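Local coordinates for protein putative mandelate racemase/muconate lactonizing enzyme (PDB 3DDM) that is of unknown function but has the make-up of the enolase superfamily, an N-terminal domain joined to a TIM-barrel-type C-terminal domain, at residues A[190-195]-A[200-205]; A[148-153]-A[306-311]; A[101-106]-A[111-116]; A[283-288]-A[292-297]; A[232-237]-A[244-249]. The protein carries 1 engineered substitution. All blocks are in the same frame, centred on the assembly; numbering follows the deposited sequence.

In the fold
From the N terminus, contact 3 comes first, closing a short turn between two helices of the N-terminal domain before any other contact opens. Contact 2 then opens on strand 146-154 and closes only at 306-311, a long loop that holds most of the barrel. Nested within it, in series, lie contacts 1, 5 and 4, each closing a short local loop; none of the five cross. Contact 1 meets contact 2 where Met203 packs on Tyr150, and contact 4 meets it where Ala283 packs on Tyr309. Contacts 3 and 4 join the two domains through Ala114 and Gln115 against 283-288. Contacts 3 and 5 both reach the second subunit.

Contact 1. Residues A[190-195]-A[200-205]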
# COMPACT_ATOMS: atom_id res chain seq x y z
N LEU A 190 -0.52 36.31 5.03
CA LEU A 190 -0.83 37.64 5.52
C LEU A 190 -1.60 38.49 4.51
O LEU A 190 -2.51 39.23 4.88
CB LEU A 190 0.45 38.37 5.94
CG LEU A 190 1.32 37.66 7.00
CD1 LEU A 190 2.52 38.53 7.32
CD2 LEU A 190 0.53 37.37 8.26
N HIS A 191 -1.24 38.38 3.24
CA HIS A 191 -1.91 39.15 2.20
C HIS A 191 -3.41 38.78 2.15
O HIS A 191 -4.28 39.66 2.21
CB HIS A 191 -1.25 38.89 0.85
CG HIS A 191 -1.79 39.74 -0.26
ND1 HIS A 191 -1.68 41.11 -0.27
CD2 HIS A 191 -2.47 39.41 -1.39
CE1 HIS A 191 -2.28 41.59 -1.34
NE2 HIS A 191 -2.77 40.58 -2.04
N VAL A 192 -3.70 37.49 2.07
CA VAL A 192 -5.08 37.02 2.02
C VAL A 192 -5.84 37.40 3.29
O VAL A 192 -7.06 37.57 3.25
CB VAL A 192 -5.13 35.49 1.85
CG1 VAL A 192 -6.58 35.02 1.83
CG2 VAL A 192 -4.43 35.10 0.56
N ARG A 193 -5.14 37.53 4.41
CA ARG A 193 -5.81 37.90 5.65
C ARG A 193 -6.26 39.35 5.56
O ARG A 193 -7.35 39.70 6.00
CB ARG A 193 -4.88 37.73 6.85
CG ARG A 193 -5.41 38.36 8.14
CD ARG A 193 -6.84 37.95 8.44
NE ARG A 193 -6.95 36.57 8.89
CZ ARG A 193 -8.08 35.87 8.91
NH1 ARG A 193 -9.20 36.44 8.48
NH2 ARG A 193 -8.10 34.62 9.35
N GLU A 194 -5.40 40.19 4.99
CA GLU A 194 -5.69 41.60 4.80
C GLU A 194 -6.94 41.73 3.94
O GLU A 194 -7.92 42.37 4.32
CB GLU A 194 -4.53 42.29 4.10
CG GLU A 194 -3.30 42.49 4.94
CD GLU A 194 -2.08 42.82 4.10
OE1 GLU A 194 -2.26 43.51 3.06
OE2 GLU A 194 -0.95 42.41 4.47
N LEU A 195 -6.88 41.11 2.76
CA LEU A 195 -7.98 41.12 1.81
C LEU A 195 -9.32 40.73 2.47
O LEU A 195 -10.30 41.46 2.39
CB LEU A 195 -7.66 40.16 0.65
CG LEU A 195 -8.65 40.03 -0.52
CD1 LEU A 195 -8.55 41.24 -1.42
CD2 LEU A 195 -8.33 38.78 -1.31
N THR A 200 -13.30 36.47 8.71
CA THR A 200 -13.29 35.32 7.81
C THR A 200 -12.28 34.24 8.20
O THR A 200 -11.09 34.51 8.36
CB THR A 200 -13.00 35.76 6.35
OG1 THR A 200 -13.95 36.76 5.95
CG2 THR A 200 -13.09 34.57 5.39
N PRO A 201 -12.76 32.99 8.36
CA PRO A 201 -11.93 31.84 8.73
C PRO A 201 -10.87 31.54 7.67
O PRO A 201 -11.19 31.35 6.50
CB PRO A 201 -12.95 30.71 8.83
CG PRO A 201 -14.20 31.41 9.21
CD PRO A 201 -14.18 32.62 8.33
N LEU A 202 -9.60 31.49 8.09
CA LEU A 202 -8.51 31.20 7.16
C LEU A 202 -7.69 30.02 7.69
O LEU A 202 -7.33 29.97 8.87
CB LEU A 202 -7.62 32.43 6.98
CG LEU A 202 -6.47 32.30 5.96
CD1 LEU A 202 -7.03 31.88 4.62
CD2 LEU A 202 -5.73 33.62 5.83
N MET A 203 -7.39 29.07 6.80
CA MET A 203 -6.62 27.89 7.17
C MET A 203 -5.40 27.74 6.26
O MET A 203 -5.25 28.47 5.28
CB MET A 203 -7.52 26.64 7.07
CG MET A 203 -8.76 26.67 7.96
SD MET A 203 -10.10 27.80 7.42
CE MET A 203 -11.38 26.66 7.23
N ALA A 204 -4.52 26.79 6.59
CA ALA A 204 -3.31 26.53 5.81
C ALA A 204 -2.95 25.05 5.86
O ALA A 204 -2.98 24.43 6.92
CB ALA A 204 -2.15 27.37 6.33
N ASP A 205 -2.61 24.50 4.70
CA ASP A 205 -2.26 23.09 4.57
C ASP A 205 -0.86 22.93 3.98
O ASP A 205 -0.60 23.38 2.88
CB ASP A 205 -3.31 22.40 3.69
CG ASP A 205 -3.11 20.91 3.58
OD1 ASP A 205 -2.77 20.28 4.60
OD2 ASP A 205 -3.30 20.35 2.48
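Arg193 and Leu202 slide past each other in opposite directions, the arginine leaving the helix across its axis, toward the start of the strand, while the leucine reaches back toward the helix. The CG of Arg193 stands anti to the backbone N (chi1 168°), and the chain then bends at both chi2 and chi3, which folds the guanidinium over toward residues 200-202. There Arg193 NH1 gives the main bond of the contact, to Thr200 O at 2.7 Å and with an N-H...O angle of 157°. The acceptor lies close to the guanidinium plane, and NH1 in turn sits in the carbonyl plane. A second, weak bond runs from Arg193 NH2 to Thr200 O at 3.2 Å, so one backbone carbonyl faces the NH1-NH2 edge of the group. CD2 of Leu202 lies over one guanidinium face, and Leu202 CB comes to 3.3 Å from Arg193 NH2.

The two segments belong to a beta-alpha-beta unit of the C-terminal barrel, in which strand 174-177 leads through helix 182-196 on the outside to strand 202-205. The same arginine also reaches the next connection: NE bonds Ala225 O, and NH2 makes a weak bond to Gln226 O. Together these bonds to backbone carbonyls would limit the rotation of the guanidinium, and they probably offset its buried charge. Beside this polar edge, the apolar layer between helix and sheet is continued by Val192, whose CG1 stands 4.2 Å from Leu202 CD1 and which also packs on Val163 of helix 159-169.

Contact 2. Residues A[148-153]-A[306-311]; sequences GVYASG and CPHYLG
Strands 146-154 and 304-309 face each other without pairing their backbones, Tyr150 and Ser152 meeting His308 and, just after the second strand, Leu310; the closest approach of CA atoms is Ser152 to His308, at 7.8 Å. Both strands belong to the curled sheet of the TIM-type barrel, where strand 334-338 pairs with each of them and so separates them, leaving side chains to make most of the contact.

Tyr150 does most of the reaching. Its CG stands between the backbone N and the carbonyl carbon (chi1 71°), and from there the ring carries the hydroxyl across to His308. The two side chains cross obliquely: Tyr150 OH lies 3.4 Å from His308 CB and 3.6 Å from His308 CD2, near the root of the imidazole. Tyr150 CE1 comes to 4.2 Å from Pro307 O, again at a slant to the ring. None of these approaches is a bond. The polar partner of the hydroxyl is Lys175 NZ, on the neighbouring strand 174-177; His308 packs beside it. Met203, from strand 202-205, rests on the same tyrosine.

Further along, Leu310 turns its side chain toward Ser152, with its CG anti to the carbonyl carbon. The meeting is narrow and apolar on one side only: Leu310 CD1 lies 3.8 Å from Ser152 OG and 4.1 Å from Ser152 CB.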
# COMPACT_ATOMS: atom_id res chain seq x y z
N GLY A 148 -21.58 24.27 7.18
CA GLY A 148 -20.70 25.28 6.60
C GLY A 148 -19.66 24.62 5.70
O GLY A 148 -19.42 23.41 5.79
N VAL A 149 -19.05 25.41 4.81
CA VAL A 149 -18.03 24.90 3.90
C VAL A 149 -16.89 25.90 3.76
O VAL A 149 -17.00 27.05 4.21
CB VAL A 149 -18.59 24.63 2.48
CG1 VAL A 149 -19.78 23.72 2.56
CG2 VAL A 149 -18.97 25.94 1.81
N TYR A 150 -15.79 25.45 3.16
CA TYR A 150 -14.64 26.32 2.92
C TYR A 150 -13.98 25.94 1.60
O TYR A 150 -13.99 24.78 1.20
CB TYR A 150 -13.64 26.27 4.09
CG TYR A 150 -12.81 25.00 4.28
CD1 TYR A 150 -13.26 23.96 5.11
CD2 TYR A 150 -11.57 24.85 3.65
CE1 TYR A 150 -12.49 22.80 5.30
CE2 TYR A 150 -10.79 23.70 3.83
CZ TYR A 150 -11.26 22.68 4.66
OH TYR A 150 -10.48 21.55 4.84
N ALA A 151 -13.44 26.93 0.91
CA ALA A 151 -12.76 26.69 -0.35
C ALA A 151 -11.45 26.06 0.08
O ALA A 151 -10.67 26.67 0.82
CB ALA A 151 -12.52 28.01 -1.09
N SER A 152 -11.21 24.84 -0.37
CA SER A 152 -10.02 24.12 0.02
C SER A 152 -8.99 23.93 -1.07
O SER A 152 -9.34 23.65 -2.21
CB SER A 152 -10.41 22.74 0.57
OG SER A 152 -9.29 22.01 1.00
N GLY A 153 -7.72 24.12 -0.72
CA GLY A 153 -6.65 23.91 -1.67
C GLY A 153 -6.34 24.97 -2.71
O GLY A 153 -6.11 24.64 -3.87
N CYS A 306 -13.56 18.59 11.22
CA CYS A 306 -13.74 19.31 9.96
C CYS A 306 -13.28 18.47 8.78
O CYS A 306 -12.10 18.49 8.42
CB CYS A 306 -12.96 20.62 9.98
SG CYS A 306 -13.55 21.78 11.21
N PRO A 307 -14.20 17.73 8.17
CA PRO A 307 -13.87 16.88 7.02
C PRO A 307 -13.70 17.70 5.73
O PRO A 307 -14.07 18.88 5.66
CB PRO A 307 -15.06 15.92 6.94
CG PRO A 307 -16.20 16.78 7.37
CD PRO A 307 -15.63 17.59 8.54
N HIS A 308 -13.13 17.07 4.71
CA HIS A 308 -12.94 17.72 3.42
C HIS A 308 -12.74 16.62 2.40
O HIS A 308 -12.08 15.62 2.68
CB HIS A 308 -11.73 18.67 3.42
CG HIS A 308 -10.42 17.99 3.70
ND1 HIS A 308 -9.86 17.07 2.84
CD2 HIS A 308 -9.57 18.09 4.75
CE1 HIS A 308 -8.72 16.63 3.35
NE2 HIS A 308 -8.52 17.23 4.51
N TYR A 309 -13.32 16.78 1.23
CA TYR A 309 -13.17 15.79 0.19
C TYR A 309 -12.76 16.47 -1.12
O TYR A 309 -13.47 17.36 -1.62
CB TYR A 309 -14.48 15.00 0.01
CG TYR A 309 -14.25 13.75 -0.79
CD1 TYR A 309 -13.41 12.74 -0.29
CD2 TYR A 309 -14.70 13.64 -2.10
CE1 TYR A 309 -13.01 11.68 -1.10
CE2 TYR A 309 -14.31 12.58 -2.90
CZ TYR A 309 -13.45 11.61 -2.40
OH TYR A 309 -12.98 10.61 -3.22
N LEU A 310 -11.61 16.07 -1.66
CA LEU A 310 -11.13 16.67 -2.90
C LEU A 310 -11.33 15.73 -4.10
O LEU A 310 -10.69 15.87 -5.14
CB LEU A 310 -9.64 17.06 -2.78
CG LEU A 310 -9.07 17.92 -1.64
CD1 LEU A 310 -10.04 19.03 -1.23
CD2 LEU A 310 -8.75 17.04 -0.44
N GLY A 311 -12.23 14.76 -3.96
CA GLY A 311 -12.48 13.85 -5.05
C GLY A 311 -13.71 14.27 -5.83
O GLY A 311 -13.95 15.47 -6.01

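Contact 3. Residues A[101-106]-A[111-116]; sequences AVLAIQ and GPLAQA
Leu113 overlaps the flank of Ala104 with a single methyl group: Leu113 CD1 lies 3.7 Å from Ala104 CA and 3.8 Å from Ala104 CB, against the helix backbone as much as against the side chain. The other methyl, Leu113 CD2, faces Leu103 and comes to 4.3 Å from Leu103 CD2. One branched leucine thus touches two successive residues of the facing helix. Its CG is anti to the carbonyl carbon (chi1 -75°), a torsion that turns the two methyls toward Leu103 and Ala104.

This is the packing of two consecutive helices, 101-107 and 110-131, in the N-terminal domain, brought together by a short turn. Around it, polar groups are occupied outside the pair: Gln115 OE1 bonds Arg69 on helix 65-81, and Gln106 O accepts a bond from Lys284 NZ of the second subunit. Ile105, which points away from Leu113, packs on Gln208 of that same subunit.

Between the segments themselves the contact is apolar, a van der Waals packing of methyls that buries a modest 110 Å². Packing of this kind makes little directional demand on the groups that meet.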
# COMPACT_ATOMS: atom_id res chain seq x y z
N ALA A 101 -7.11 -8.49 6.06
CA ALA A 101 -5.99 -8.08 6.91
C ALA A 101 -4.68 -8.73 6.48
O ALA A 101 -3.65 -8.06 6.38
CB ALA A 101 -6.29 -8.41 8.35
N VAL A 102 -4.72 -10.02 6.21
CA VAL A 102 -3.52 -10.74 5.79
C VAL A 102 -3.08 -10.38 4.38
O VAL A 102 -1.89 -10.32 4.10
CB VAL A 102 -3.75 -12.26 5.87
CG1 VAL A 102 -2.74 -12.99 4.99
CG2 VAL A 102 -3.61 -12.70 7.32
N LEU A 103 -4.04 -10.14 3.50
CA LEU A 103 -3.72 -9.76 2.13
C LEU A 103 -3.04 -8.38 2.14
O LEU A 103 -2.20 -8.07 1.29
CB LEU A 103 -4.99 -9.73 1.29
CG LEU A 103 -4.83 -9.20 -0.13
CD1 LEU A 103 -3.96 -10.16 -0.94
CD2 LEU A 103 -6.20 -9.00 -0.76
N ALA A 104 -3.41 -7.53 3.10
CA ALA A 104 -2.82 -6.20 3.20
C ALA A 104 -1.34 -6.36 3.53
O ALA A 104 -0.48 -5.71 2.92
CB ALA A 104 -3.51 -5.41 4.29
N ILE A 105 -1.05 -7.23 4.48
CA ILE A 105 0.32 -7.49 4.87
C ILE A 105 1.14 -8.00 3.68
O ILE A 105 2.16 -7.43 3.32
CB ILE A 105 0.38 -8.51 6.03
CG1 ILE A 105 -0.16 -7.86 7.31
CG2 ILE A 105 1.81 -9.02 6.22
CD1 ILE A 105 -0.34 -8.83 8.47
N GLN A 106 0.67 -9.09 3.08
CA GLN A 106 1.34 -9.71 1.94
C GLN A 106 1.67 -8.78 0.80
O GLN A 106 2.65 -8.98 0.10
CB GLN A 106 0.48 -10.86 1.39
CG GLN A 106 0.91 -12.25 1.85
CD GLN A 106 2.09 -12.80 1.06
OE1 GLN A 106 1.96 -13.15 -0.12
NE2 GLN A 106 3.25 -12.87 1.70
N GLY A 111 -3.59 0.83 2.16
CA GLY A 111 -4.29 1.98 1.61
C GLY A 111 -5.33 1.63 0.56
O GLY A 111 -6.52 1.88 0.76
N PRO A 112 -4.92 1.07 -0.59
CA PRO A 112 -5.87 0.71 -1.64
C PRO A 112 -7.06 -0.08 -1.08
O PRO A 112 -8.22 0.21 -1.39
CB PRO A 112 -5.03 -0.11 -2.60
CG PRO A 112 -3.70 0.55 -2.49
CD PRO A 112 -3.54 0.76 -1.01
N LEU A 113 -6.76 -1.08 -0.26
CA LEU A 113 -7.80 -1.90 0.34
C LEU A 113 -8.71 -1.11 1.28
O LEU A 113 -9.93 -1.25 1.22
CB LEU A 113 -7.17 -3.06 1.11
CG LEU A 113 -6.60 -4.21 0.28
CD1 LEU A 113 -5.64 -5.02 1.14
CD2 LEU A 113 -7.74 -5.07 -0.26
N ALA A 114 -8.14 -0.28 2.14
CA ALA A 114 -8.97 0.52 3.05
C ALA A 114 -9.91 1.42 2.25
O ALA A 114 -11.10 1.54 2.57
CB ALA A 114 -8.10 1.35 3.95
N GLN A 115 -9.35 2.04 1.22
CA GLN A 115 -10.07 2.94 0.35
C GLN A 115 -11.23 2.23 -0.36
O GLN A 115 -12.37 2.71 -0.37
CB GLN A 115 -9.10 3.56 -0.65
CG GLN A 115 -8.25 4.69 -0.05
CD GLN A 115 -6.77 4.62 -0.43
OE1 GLN A 115 -6.41 4.43 -1.59
NE2 GLN A 115 -5.91 4.81 0.56
N ALA A 116 -10.93 1.08 -0.94
CA ALA A 116 -11.98 0.33 -1.61
C ALA A 116 -13.04 -0.05 -0.58
O ALA A 116 -14.24 0.04 -0.85
CB ALA A 116 -11.40 -0.92 -2.26

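Contact 4. Residues A[283-288]-A[292-297]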
# COMPACT_ATOMS: atom_id res chain seq x y z
N ALA A 283 -13.99 8.58 2.70
CA ALA A 283 -13.85 7.83 1.44
C ALA A 283 -12.46 7.15 1.37
O ALA A 283 -12.21 6.29 0.52
CB ALA A 283 -14.04 8.74 0.24
N LYS A 284 -11.57 7.54 2.28
CA LYS A 284 -10.24 6.97 2.33
C LYS A 284 -10.23 5.82 3.32
O LYS A 284 -9.63 4.77 3.05
CB LYS A 284 -9.23 8.04 2.75
CG LYS A 284 -8.06 8.20 1.80
CD LYS A 284 -7.15 9.34 2.24
CE LYS A 284 -5.79 9.22 1.58
NZ LYS A 284 -4.79 10.12 2.21
N TRP A 285 -10.89 6.01 4.46
CA TRP A 285 -10.96 4.96 5.48
C TRP A 285 -12.26 4.87 6.30
O TRP A 285 -12.90 5.88 6.61
CB TRP A 285 -9.79 5.06 6.46
CG TRP A 285 -9.91 4.04 7.55
CD1 TRP A 285 -9.56 2.72 7.49
CD2 TRP A 285 -10.59 4.21 8.82
NE1 TRP A 285 -9.98 2.05 8.62
CE2 TRP A 285 -10.61 2.95 9.45
CE3 TRP A 285 -11.18 5.31 9.46
CZ2 TRP A 285 -11.21 2.75 10.71
CZ3 TRP A 285 -11.77 5.11 10.71
CH2 TRP A 285 -11.78 3.83 11.32
N GLY A 286 -12.62 3.64 6.64
CA GLY A 286 -13.79 3.37 7.46
C GLY A 286 -15.18 3.66 6.94
O GLY A 286 -16.13 2.96 7.30
N GLY A 287 -15.31 4.68 6.10
CA GLY A 287 -16.63 5.02 5.59
C GLY A 287 -17.42 5.53 6.77
O GLY A 287 -16.84 6.07 7.72
N PHE A 288 -18.73 5.37 6.74
CA PHE A 288 -19.57 5.83 7.84
C PHE A 288 -19.38 4.93 9.06
O PHE A 288 -19.17 5.40 10.18
CB PHE A 288 -21.03 5.83 7.41
CG PHE A 288 -21.36 6.88 6.40
CD1 PHE A 288 -21.29 8.23 6.73
CD2 PHE A 288 -21.77 6.52 5.12
CE1 PHE A 288 -21.64 9.22 5.82
CE2 PHE A 288 -22.12 7.49 4.18
CZ PHE A 288 -22.05 8.85 4.53
N LEU A 292 -18.09 7.67 11.72
CA LEU A 292 -19.09 8.27 12.59
C LEU A 292 -18.59 8.20 14.04
O LEU A 292 -18.53 9.23 14.74
CB LEU A 292 -20.44 7.56 12.46
CG LEU A 292 -21.60 8.09 13.33
CD1 LEU A 292 -21.84 9.58 13.07
CD2 LEU A 292 -22.89 7.26 13.03
N PRO A 293 -18.22 6.99 14.51
CA PRO A 293 -17.73 6.83 15.89
C PRO A 293 -16.57 7.77 16.19
O PRO A 293 -16.60 8.49 17.19
CB PRO A 293 -17.31 5.37 15.94
CG PRO A 293 -18.27 4.72 15.00
CD PRO A 293 -18.30 5.67 13.84
N VAL A 294 -15.56 7.80 15.32
CA VAL A 294 -14.43 8.68 15.58
C VAL A 294 -14.79 10.17 15.51
O VAL A 294 -14.24 10.97 16.27
CB VAL A 294 -13.20 8.35 14.64
CG1 VAL A 294 -13.65 7.56 13.45
CG2 VAL A 294 -12.49 9.63 14.20
N ALA A 295 -15.70 10.53 14.62
CA ALA A 295 -16.09 11.94 14.51
C ALA A 295 -16.88 12.35 15.76
O ALA A 295 -16.70 13.45 16.29
CB ALA A 295 -16.93 12.18 13.26
N ARG A 296 -17.75 11.45 16.23
CA ARG A 296 -18.53 11.76 17.42
C ARG A 296 -17.56 11.86 18.59
O ARG A 296 -17.65 12.79 19.40
CB ARG A 296 -19.58 10.68 17.67
CG ARG A 296 -20.85 10.90 16.86
CD ARG A 296 -21.92 9.86 17.12
NE ARG A 296 -23.13 10.20 16.37
CZ ARG A 296 -24.19 9.40 16.23
NH1 ARG A 296 -24.20 8.20 16.79
NH2 ARG A 296 -25.23 9.82 15.51
N ALA A 297 -16.63 10.92 18.65
CA ALA A 297 -15.63 10.89 19.71
C ALA A 297 -14.83 12.19 19.73
O ALA A 297 -14.58 12.76 20.79
CB ALA A 297 -14.70 9.71 19.52
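Leu292 CB lies 3.4 Å from Phe288 O, the first meeting of this side chain with the segment before it. From CB the chain turns so that CG stands anti to the backbone N (chi1 180°), and the branch ends in two methyls. One of them, Leu292 CD2, rests over the centre of the guanidinium of Arg296, a turn further along, 4.0 Å above its plane. The leucine also packs on Leu322 of helix 313-325 and on Val326 just after it. At the backbone of the same residue, Leu292 N bonds Phe288 O at 2.9 Å, nearly straight (168°) and with the donor in the carbonyl plane.

That bond belongs to helix 287-300, the helical link of the beta-alpha-beta unit that runs from strand 275-278 to strand 304-309. The next residue, Pro293, has no N-H to offer; Pro293 CD sits 3.8 Å from Phe288 O instead, and the helix is kinked there. Arg296 N bonds Leu292 O at 2.8 Å. Gly286 and Gly287, in the chain leading to Phe288, both have positive phi.

Trp285, just before these glycines, reaches the same helix from another side. Its indole is set at a slant to Val294, and the valine methyl CG1 lies at the ring edge, with Val294 CG1 4.1 Å from Trp285 CZ3. Toward the N-terminal domain, Trp285 packs on Ala114 of helix 110-131, while NE1 makes a weak bond to Glu97. Phe288 packs on Cys125 of helix 110-131.

Contact 5. Residues A[232-237]-A[244-249]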
# COMPACT_ATOMS: atom_id res chain seq x y z
N GLU A 232 -1.57 19.32 8.49
CA GLU A 232 -0.45 18.43 8.20
C GLU A 232 0.92 19.11 8.07
O GLU A 232 1.62 18.94 7.06
CB GLU A 232 -0.76 17.62 6.93
CG GLU A 232 -2.00 16.74 7.02
CD GLU A 232 -1.84 15.43 6.26
OE1 GLU A 232 -1.94 14.36 6.90
OE2 GLU A 232 -1.61 15.45 5.03
N PRO A 233 1.34 19.87 9.10
CA PRO A 233 2.64 20.56 9.06
C PRO A 233 3.81 19.58 9.03
O PRO A 233 4.89 19.90 8.52
CB PRO A 233 2.62 21.41 10.32
CG PRO A 233 1.86 20.54 11.27
CD PRO A 233 0.71 20.05 10.41
N LEU A 234 3.59 18.38 9.57
CA LEU A 234 4.61 17.33 9.61
C LEU A 234 4.05 16.08 8.96
O LEU A 234 2.83 15.96 8.81
CB LEU A 234 4.97 16.97 11.04
CG LEU A 234 5.48 18.01 12.03
CD1 LEU A 234 5.62 17.33 13.38
CD2 LEU A 234 6.81 18.58 11.55
N ARG A 235 4.92 15.15 8.60
CA ARG A 235 4.46 13.89 8.02
C ARG A 235 3.68 13.12 9.10
O ARG A 235 4.04 13.14 10.28
CB ARG A 235 5.64 13.03 7.56
CG ARG A 235 6.53 13.67 6.52
CD ARG A 235 7.60 12.68 6.07
NE ARG A 235 8.46 13.26 5.04
CZ ARG A 235 9.40 12.58 4.37
NH1 ARG A 235 9.60 11.29 4.64
NH2 ARG A 235 10.12 13.19 3.44
N ALA A 236 2.61 12.45 8.68
CA ALA A 236 1.77 11.67 9.59
C ALA A 236 2.60 10.61 10.33
O ALA A 236 2.19 10.10 11.37
CB ALA A 236 0.65 11.01 8.80
N ASP A 237 3.76 10.31 9.76
CA ASP A 237 4.73 9.33 10.28
C ASP A 237 5.38 9.74 11.59
O ASP A 237 5.55 8.93 12.49
CB ASP A 237 5.85 9.12 9.25
CG ASP A 237 5.66 7.88 8.41
OD1 ASP A 237 4.70 7.12 8.70
OD2 ASP A 237 6.46 7.66 7.48
N ALA A 244 3.63 16.65 19.63
CA ALA A 244 3.39 17.23 20.93
C ALA A 244 4.19 18.53 21.06
O ALA A 244 3.69 19.53 21.55
CB ALA A 244 3.80 16.25 22.02
N GLU A 245 5.43 18.51 20.59
CA GLU A 245 6.27 19.70 20.67
C GLU A 245 5.75 20.81 19.77
O GLU A 245 5.61 21.95 20.21
CB GLU A 245 7.70 19.38 20.27
CG GLU A 245 8.64 20.53 20.57
CD GLU A 245 9.99 20.38 19.90
OE1 GLU A 245 10.63 19.30 20.03
OE2 GLU A 245 10.42 21.36 19.25
N LEU A 246 5.46 20.48 18.52
CA LEU A 246 4.96 21.47 17.58
C LEU A 246 3.66 22.09 18.08
O LEU A 246 3.47 23.31 18.01
CB LEU A 246 4.74 20.85 16.20
CG LEU A 246 4.28 21.81 15.10
CD1 LEU A 246 5.32 22.90 14.91
CD2 LEU A 246 4.05 21.06 13.81
N ALA A 247 2.77 21.24 18.58
CA ALA A 247 1.48 21.70 19.07
C ALA A 247 1.63 22.80 20.11
O ALA A 247 0.89 23.77 20.10
CB ALA A 247 0.69 20.53 19.63
N GLN A 248 2.59 22.64 21.01
CA GLN A 248 2.83 23.62 22.07
C GLN A 248 3.43 24.92 21.53
O GLN A 248 3.10 26.01 21.99
CB GLN A 248 3.77 23.07 23.13
CG GLN A 248 3.40 21.72 23.70
CD GLN A 248 4.38 21.29 24.79
OE1 GLN A 248 5.59 21.54 24.69
NE2 GLN A 248 3.86 20.64 25.83
N ALA A 249 4.33 24.79 20.56
CA ALA A 249 4.98 25.95 19.98
C ALA A 249 4.11 26.71 18.99
O ALA A 249 4.35 27.89 18.73
CB ALA A 249 6.28 25.52 19.29
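Pro233 supplies the one ring of this contact, a pyrrolidine that meets Leu246 with its CB and CG atoms; neither segment brings an aromatic or other planar side chain to the interface. The setting is one beta-to-alpha connection of the TIM-type barrel, in which the loop after strand 229-231 leads into helix 240-249 and packs against it.

A single methyl of Leu246 does the touching. With CG anti to the backbone N (chi1 -177°), the side chain reaches from the helix, and its CD2 touches both loop residues. Leu246 CD2 lies 3.4 Å from Pro233 CG and 3.8 Å from Pro233 CB, and it meets Leu234 as well. The proline ring and Leu246 are inclined to each other, whereas Leu234 and Leu246 reach toward each other tip to tip.

The surroundings continue this apolar character. Leu246 also packs on Ala215 of helix 212-222 and on Leu254 of strand 254-256, which places it between a second helix and the sheet; Leu234 also meets Ala215. On the same helix as Leu246, Glu245 turns elsewhere, its OE2 in a salt bridge with Arg216. The loop continues to the dimer surface, where Ala236 packs on Ile105 of the second subunit. Within the Leu234-Leu246 pair, the methyl CD2 of Leu246 sits 3.8 Å from Leu234 CG and 4.1 Å from Leu234 CD1.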